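Local coordinates for protein rhamnonate dehydratase (Gibberella zeae PH-1, PDB 3FXG) that probably dehydrates L-rhamnonate to its 2-keto-3-deoxy acid, as a magnesium-dependent member of the enolase superfamily, at residues D142-Y153 with T377-L387. Numbering follows the deposited sequence.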
ATOM      1  N   ASP A 142     -43.996   4.277   9.727  1.00 10.58           N
ATOM      2  CA  ASP A 142     -45.264   4.961   9.481  1.00 11.90           C
ATOM      3  C   ASP A 142     -46.152   4.752  10.709  1.00 11.52           C
ATOM      4  O   ASP A 142     -46.802   5.681  11.185  1.00 12.07           O
ATOM      5  CB  ASP A 142     -45.942   4.383   8.228  1.00 11.10           C
ATOM      6  CG  ASP A 142     -47.180   5.172   7.808  1.00 14.42           C
ATOM      7  OD1 ASP A 142     -47.077   6.403   7.608  1.00 12.94           O
ATOM      8  OD2 ASP A 142     -48.259   4.554   7.663  1.00 12.47           O
ATOM      9  N   LEU A 143     -46.166   3.524  11.218  1.00 11.30           N
ATOM     10  CA  LEU A 143     -46.953   3.178  12.397  1.00 12.12           C
ATOM     11  C   LEU A 143     -46.491   3.966  13.624  1.00 12.58           C
ATOM     12  O   LEU A 143     -47.310   4.485  14.386  1.00 13.32           O
ATOM     13  CB  LEU A 143     -46.840   1.675  12.677  1.00 11.84           C
ATOM     14  CG  LEU A 143     -47.417   1.150  13.995  1.00 11.79           C
ATOM     15  CD1 LEU A 143     -48.919   1.402  14.039  1.00 13.38           C
ATOM     16  CD2 LEU A 143     -47.117  -0.338  14.121  1.00 12.47           C
ATOM     17  N   LEU A 144     -45.178   4.054  13.817  1.00 12.46           N
ATOM     18  CA  LEU A 144     -44.633   4.784  14.955  1.00 12.63           C
ATOM     19  C   LEU A 144     -45.041   6.252  14.913  1.00 12.80           C
ATOM     20  O   LEU A 144     -45.402   6.835  15.938  1.00 13.31           O
ATOM     21  CB  LEU A 144     -43.103   4.669  14.985  1.00 13.27           C
ATOM     22  CG  LEU A 144     -42.537   3.280  15.302  1.00 14.73           C
ATOM     23  CD1 LEU A 144     -41.015   3.316  15.233  1.00 14.44           C
ATOM     24  CD2 LEU A 144     -43.000   2.838  16.691  1.00 14.54           C
ATOM     25  N   GLY A 145     -44.982   6.849  13.728  1.00 12.30           N
ATOM     26  CA  GLY A 145     -45.364   8.241  13.597  1.00 12.62           C
ATOM     27  C   GLY A 145     -46.842   8.437  13.891  1.00 13.31           C
ATOM     28  O   GLY A 145     -47.234   9.423  14.516  1.00 14.42           O
ATOM     29  N   LYS A 146     -47.666   7.492  13.449  1.00 12.68           N
ATOM     30  CA  LYS A 146     -49.104   7.585  13.669  1.00 13.13           C
ATOM     31  C   LYS A 146     -49.480   7.407  15.133  1.00 14.81           C
ATOM     32  O   LYS A 146     -50.346   8.118  15.644  1.00 15.08           O
ATOM     33  CB  LYS A 146     -49.836   6.569  12.785  1.00 12.45           C
ATOM     34  CG  LYS A 146     -49.879   7.021  11.337  1.00 14.52           C
ATOM     35  CD  LYS A 146     -50.377   5.958  10.385  1.00 14.28           C
ATOM     36  CE  LYS A 146     -50.432   6.524   8.972  1.00 16.52           C
ATOM     37  NZ  LYS A 146     -50.792   5.504   7.951  1.00 15.91           N
ATOM     38  N   VAL A 147     -48.823   6.478  15.820  1.00 14.06           N
ATOM     39  CA  VAL A 147     -49.115   6.264  17.231  1.00 15.25           C
ATOM     40  C   VAL A 147     -48.759   7.502  18.054  1.00 15.27           C
ATOM     41  O   VAL A 147     -49.508   7.896  18.946  1.00 14.90           O
ATOM     42  CB  VAL A 147     -48.351   5.043  17.789  1.00 14.98           C
ATOM     43  CG1 VAL A 147     -48.555   4.943  19.301  1.00 16.44           C
ATOM     44  CG2 VAL A 147     -48.852   3.769  17.113  1.00 15.55           C
ATOM     45  N   ARG A 148     -47.623   8.123  17.741  1.00 14.00           N
ATOM     46  CA  ARG A 148     -47.181   9.316  18.460  1.00 15.16           C
ATOM     47  C   ARG A 148     -47.757  10.604  17.887  1.00 14.49           C
ATOM     48  O   ARG A 148     -47.567  11.678  18.450  1.00 15.28           O
ATOM     49  CB  ARG A 148     -45.654   9.409  18.442  1.00 16.77           C
ATOM     50  CG  ARG A 148     -44.970   8.316  19.235  1.00 18.79           C
ATOM     51  CD  ARG A 148     -43.475   8.383  19.077  1.00 20.79           C
ATOM     52  NE  ARG A 148     -42.809   7.392  19.913  1.00 20.88           N
ATOM     53  CZ  ARG A 148     -41.699   6.758  19.562  1.00 21.54           C
ATOM     54  NH1 ARG A 148     -41.136   7.011  18.386  1.00 25.52           N
ATOM     55  NH2 ARG A 148     -41.153   5.875  20.384  1.00 19.31           N
ATOM     56  N   ASN A 149     -48.455  10.491  16.763  1.00 14.65           N
ATOM     57  CA  ASN A 149     -49.040  11.655  16.101  1.00 15.30           C
ATOM     58  C   ASN A 149     -47.945  12.647  15.693  1.00 15.84           C
ATOM     59  O   ASN A 149     -48.089  13.858  15.872  1.00 14.69           O
ATOM     60  CB  ASN A 149     -50.047  12.354  17.020  1.00 16.20           C
ATOM     61  CG  ASN A 149     -50.876  13.388  16.286  1.00 19.22           C
ATOM     62  OD1 ASN A 149     -51.302  14.390  16.866  1.00 24.35           O
ATOM     63  ND2 ASN A 149     -51.121  13.146  15.003  1.00 18.53           N
ATOM     64  N   GLU A 150     -46.851  12.124  15.144  1.00 15.82           N
ATOM     65  CA  GLU A 150     -45.734  12.956  14.701  1.00 14.96           C
ATOM     66  C   GLU A 150     -45.239  12.515  13.324  1.00 14.17           C
ATOM     67  O   GLU A 150     -45.380  11.351  12.950  1.00 12.90           O
ATOM     68  CB  GLU A 150     -44.565  12.869  15.696  1.00 16.07           C
ATOM     69  CG  GLU A 150     -44.827  13.498  17.061  1.00 16.57           C
ATOM     70  CD  GLU A 150     -43.585  13.516  17.955  1.00 21.54           C
ATOM     71  OE1 GLU A 150     -42.575  14.148  17.569  1.00 18.16           O
ATOM     72  OE2 GLU A 150     -43.619  12.899  19.047  1.00 19.41           O
ATOM     73  N   PRO A 151     -44.666  13.448  12.544  1.00 12.85           N
ATOM     74  CA  PRO A 151     -44.156  13.087  11.218  1.00 11.80           C
ATOM     75  C   PRO A 151     -42.907  12.253  11.469  1.00 10.26           C
ATOM     76  O   PRO A 151     -42.249  12.431  12.491  1.00 10.10           O
ATOM     77  CB  PRO A 151     -43.807  14.439  10.590  1.00 11.96           C
ATOM     78  CG  PRO A 151     -44.639  15.435  11.375  1.00 11.31           C
ATOM     79  CD  PRO A 151     -44.560  14.899  12.774  1.00 12.33           C
ATOM     80  N   VAL A 152     -42.571  11.350  10.555  1.00 10.74           N
ATOM     81  CA  VAL A 152     -41.382  10.518  10.743  1.00 11.35           C
ATOM     82  C   VAL A 152     -40.104  11.337  10.915  1.00 11.86           C
ATOM     83  O   VAL A 152     -39.254  11.003  11.743  1.00 11.88           O
ATOM     84  CB  VAL A 152     -41.191   9.529   9.565  1.00  8.77           C
ATOM     85  CG1 VAL A 152     -39.824   8.852   9.649  1.00  8.94           C
ATOM     86  CG2 VAL A 152     -42.285   8.474   9.599  1.00  9.83           C
ATOM     87  N   TYR A 153     -39.965  12.418  10.152  1.00 11.88           N
ATOM     88  CA  TYR A 153     -38.751  13.221  10.251  1.00 12.22           C
ATOM     89  C   TYR A 153     -38.514  13.777  11.657  1.00 12.58           C
ATOM     90  O   TYR A 153     -37.370  13.962  12.069  1.00 13.12           O
ATOM     91  CB  TYR A 153     -38.758  14.343   9.194  1.00 12.74           C
ATOM     92  CG  TYR A 153     -39.535  15.603   9.530  1.00 13.72           C
ATOM     93  CD1 TYR A 153     -38.914  16.675  10.174  1.00 13.33           C
ATOM     94  CD2 TYR A 153     -40.870  15.750   9.145  1.00 13.74           C
ATOM     95  CE1 TYR A 153     -39.597  17.869  10.419  1.00 13.65           C
ATOM     96  CE2 TYR A 153     -41.567  16.944   9.389  1.00 12.50           C
ATOM     97  CZ  TYR A 153     -40.919  17.998  10.023  1.00 14.59           C
ATOM     98  OH  TYR A 153     -41.575  19.189  10.238  1.00 15.09           O
ATOM     99  N   THR A 377     -40.769  21.693   5.266  1.00 12.70           N
ATOM    100  CA  THR A 377     -41.067  20.868   6.429  1.00 14.51           C
ATOM    101  C   THR A 377     -42.577  20.842   6.637  1.00 15.07           C
ATOM    102  O   THR A 377     -43.143  19.825   7.045  1.00 14.00           O
ATOM    103  CB  THR A 377     -40.395  21.419   7.704  1.00 14.04           C
ATOM    104  OG1 THR A 377     -40.592  22.836   7.776  1.00 16.03           O
ATOM    105  CG2 THR A 377     -38.904  21.117   7.695  1.00 12.35           C
ATOM    106  N   ALA A 378     -43.227  21.967   6.354  1.00 13.94           N
ATOM    107  CA  ALA A 378     -44.673  22.062   6.498  1.00 13.99           C
ATOM    108  C   ALA A 378     -45.363  21.010   5.631  1.00 13.68           C
ATOM    109  O   ALA A 378     -46.342  20.401   6.056  1.00 11.06           O
ATOM    110  CB  ALA A 378     -45.150  23.457   6.109  1.00 17.26           C
ATOM    111  N   ASP A 379     -44.845  20.790   4.423  1.00 12.50           N
ATOM    112  CA  ASP A 379     -45.428  19.802   3.514  1.00 14.14           C
ATOM    113  C   ASP A 379     -45.385  18.404   4.126  1.00 14.01           C
ATOM    114  O   ASP A 379     -46.190  17.538   3.780  1.00 14.35           O
ATOM    115  CB  ASP A 379     -44.667  19.752   2.179  1.00 14.96           C
ATOM    116  CG  ASP A 379     -44.753  21.047   1.393  1.00 17.51           C
ATOM    117  OD1 ASP A 379     -45.846  21.646   1.326  1.00 13.51           O
ATOM    118  OD2 ASP A 379     -43.720  21.453   0.817  1.00 18.39           O
ATOM    119  N   LEU A 380     -44.440  18.186   5.035  1.00 14.65           N
ATOM    120  CA  LEU A 380     -44.277  16.880   5.661  1.00 14.83           C
ATOM    121  C   LEU A 380     -44.942  16.744   7.026  1.00 16.05           C
ATOM    122  O   LEU A 380     -44.858  15.687   7.655  1.00 15.61           O
ATOM    123  CB  LEU A 380     -42.784  16.565   5.796  1.00 15.63           C
ATOM    124  CG  LEU A 380     -41.944  16.716   4.522  1.00 13.62           C
ATOM    125  CD1 LEU A 380     -40.499  16.340   4.813  1.00 14.42           C
ATOM    126  CD2 LEU A 380     -42.511  15.824   3.424  1.00 14.62           C
ATOM    127  N   ASP A 381     -45.610  17.799   7.482  1.00 16.48           N
ATOM    128  CA  ASP A 381     -46.248  17.753   8.793  1.00 17.47           C
ATOM    129  C   ASP A 381     -47.582  17.022   8.867  1.00 18.53           C
ATOM    130  O   ASP A 381     -48.644  17.632   8.995  1.00 19.24           O
ATOM    131  CB  ASP A 381     -46.393  19.166   9.374  1.00 16.84           C
ATOM    132  CG  ASP A 381     -45.073  19.714   9.897  1.00 16.25           C
ATOM    133  OD1 ASP A 381     -44.243  18.913  10.377  1.00 14.55           O
ATOM    134  OD2 ASP A 381     -44.866  20.941   9.848  1.00 13.78           O
ATOM    135  N   LYS A 382     -47.502  15.700   8.788  1.00 18.61           N
ATOM    136  CA  LYS A 382     -48.655  14.819   8.883  1.00 18.14           C
ATOM    137  C   LYS A 382     -48.135  13.578   9.605  1.00 18.02           C
ATOM    138  O   LYS A 382     -46.938  13.295   9.568  1.00 17.59           O
ATOM    139  CB  LYS A 382     -49.178  14.454   7.492  1.00 19.60           C
ATOM    140  CG  LYS A 382     -49.829  15.621   6.764  1.00 24.08           C
ATOM    141  CD  LYS A 382     -50.310  15.224   5.383  1.00 28.05           C
ATOM    142  CE  LYS A 382     -50.889  16.420   4.644  1.00 28.97           C
ATOM    143  NZ  LYS A 382     -51.170  16.113   3.215  1.00 31.09           N
ATOM    144  N   PRO A 383     -49.019  12.833  10.286  1.00 17.21           N
ATOM    145  CA  PRO A 383     -48.611  11.626  11.013  1.00 17.17           C
ATOM    146  C   PRO A 383     -47.871  10.606  10.143  1.00 15.61           C
ATOM    147  O   PRO A 383     -48.265  10.347   9.008  1.00 15.73           O
ATOM    148  CB  PRO A 383     -49.935  11.084  11.544  1.00 18.21           C
ATOM    149  CG  PRO A 383     -50.744  12.336  11.750  1.00 17.89           C
ATOM    150  CD  PRO A 383     -50.454  13.104  10.490  1.00 17.99           C
ATOM    151  N   GLY A 384     -46.799  10.032  10.685  1.00 14.03           N
ATOM    152  CA  GLY A 384     -46.032   9.045   9.941  1.00 13.29           C
ATOM    153  C   GLY A 384     -45.436   9.620   8.672  1.00 13.45           C
ATOM    154  O   GLY A 384     -44.829  10.690   8.702  1.00 12.18           O
ATOM    155  N   PHE A 385     -45.598   8.911   7.557  1.00 12.72           N
ATOM    156  CA  PHE A 385     -45.076   9.383   6.281  1.00 14.19           C
ATOM    157  C   PHE A 385     -46.102  10.254   5.561  1.00 14.44           C
ATOM    158  O   PHE A 385     -45.889  10.672   4.424  1.00 14.37           O
ATOM    159  CB  PHE A 385     -44.644   8.200   5.402  1.00 13.52           C
ATOM    160  CG  PHE A 385     -43.311   7.611   5.801  1.00 12.94           C
ATOM    161  CD1 PHE A 385     -42.149   8.377   5.725  1.00 12.90           C
ATOM    162  CD2 PHE A 385     -43.220   6.306   6.273  1.00 12.64           C
ATOM    163  CE1 PHE A 385     -40.918   7.852   6.114  1.00 12.38           C
ATOM    164  CE2 PHE A 385     -41.990   5.768   6.667  1.00 11.25           C
ATOM    165  CZ  PHE A 385     -40.840   6.542   6.588  1.00 10.22           C
ATOM    166  N   GLY A 386     -47.212  10.521   6.244  1.00 14.64           N
ATOM    167  CA  GLY A 386     -48.257  11.384   5.711  1.00 15.68           C
ATOM    168  C   GLY A 386     -48.988  10.992   4.443  1.00 16.82           C
ATOM    169  O   GLY A 386     -49.602  11.846   3.798  1.00 17.61           O
ATOM    170  N   LEU A 387     -48.945   9.716   4.082  1.00 17.26           N
ATOM    171  CA  LEU A 387     -49.622   9.258   2.875  1.00 18.12           C
ATOM    172  C   LEU A 387     -50.944   8.585   3.219  1.00 19.71           C
ATOM    173  O   LEU A 387     -50.998   7.699   4.068  1.00 19.64           O
ATOM    174  CB  LEU A 387     -48.727   8.290   2.102  1.00 18.07           C
ATOM    175  CG  LEU A 387     -47.447   8.901   1.531  1.00 17.89           C
ATOM    176  CD1 LEU A 387     -46.536   7.799   1.013  1.00 19.98           C
ATOM    177  CD2 LEU A 387     -47.795   9.878   0.421  1.00 20.34           C
TER
HETATM  178  O   HOH W   1     -48.160   7.213   5.232  1.00 16.35           O
HETATM  179  O   HOH W   2     -51.739   8.051   6.437  1.00 33.71           O
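Y153 and G384 have the most surface buried, with P383 and F385 close behind, where the C-terminal end of helix 128-148 and the residues after it meet the loop 377-387. G384 sits against the helix at G145, their CA atoms 3.8 Å apart, a spacing that two glycines permit. Its N donates to E150 O and its O accepts from V152 N, both bonds 3.0 Å, which makes an isolated beta bridge with P151. P383 CB packs on K146 CG at 4.1 Å. Positive phi at G384 belongs to a type II' turn, P383 to G386, and this turn presents F385 N to D142 OD1 at 2.9 Å with an almost linear N-H...O angle of 177°. The other carboxylate oxygen, D142 OD2, takes a salt bridge from K146 NZ and a bond from F80 N, so both ends of the carboxylate are held. V152 CG2 stands over one face of the F385 ring, 3.7 Å from its centroid and 6° off the normal, a CH-pi contact. Farther along, Y153 reaches L380 CB with CE2 and donates from OH to D381 OD1 (2.7 Å) on the syn side, tilted 27° out of the carboxylate plane. The contact thus joins helix 128-148, within the mandelate racemase/muconate lactonizing enzyme N-terminal family region, to a loop following strand 374-376, which pairs antiparallel with 163-169; Y330 and H333 of helix 329-335 meet F385 edge-to-face, L305 of helix 305-316 touches V152 and F385, and R148 of a second subunit salt-bridges E150.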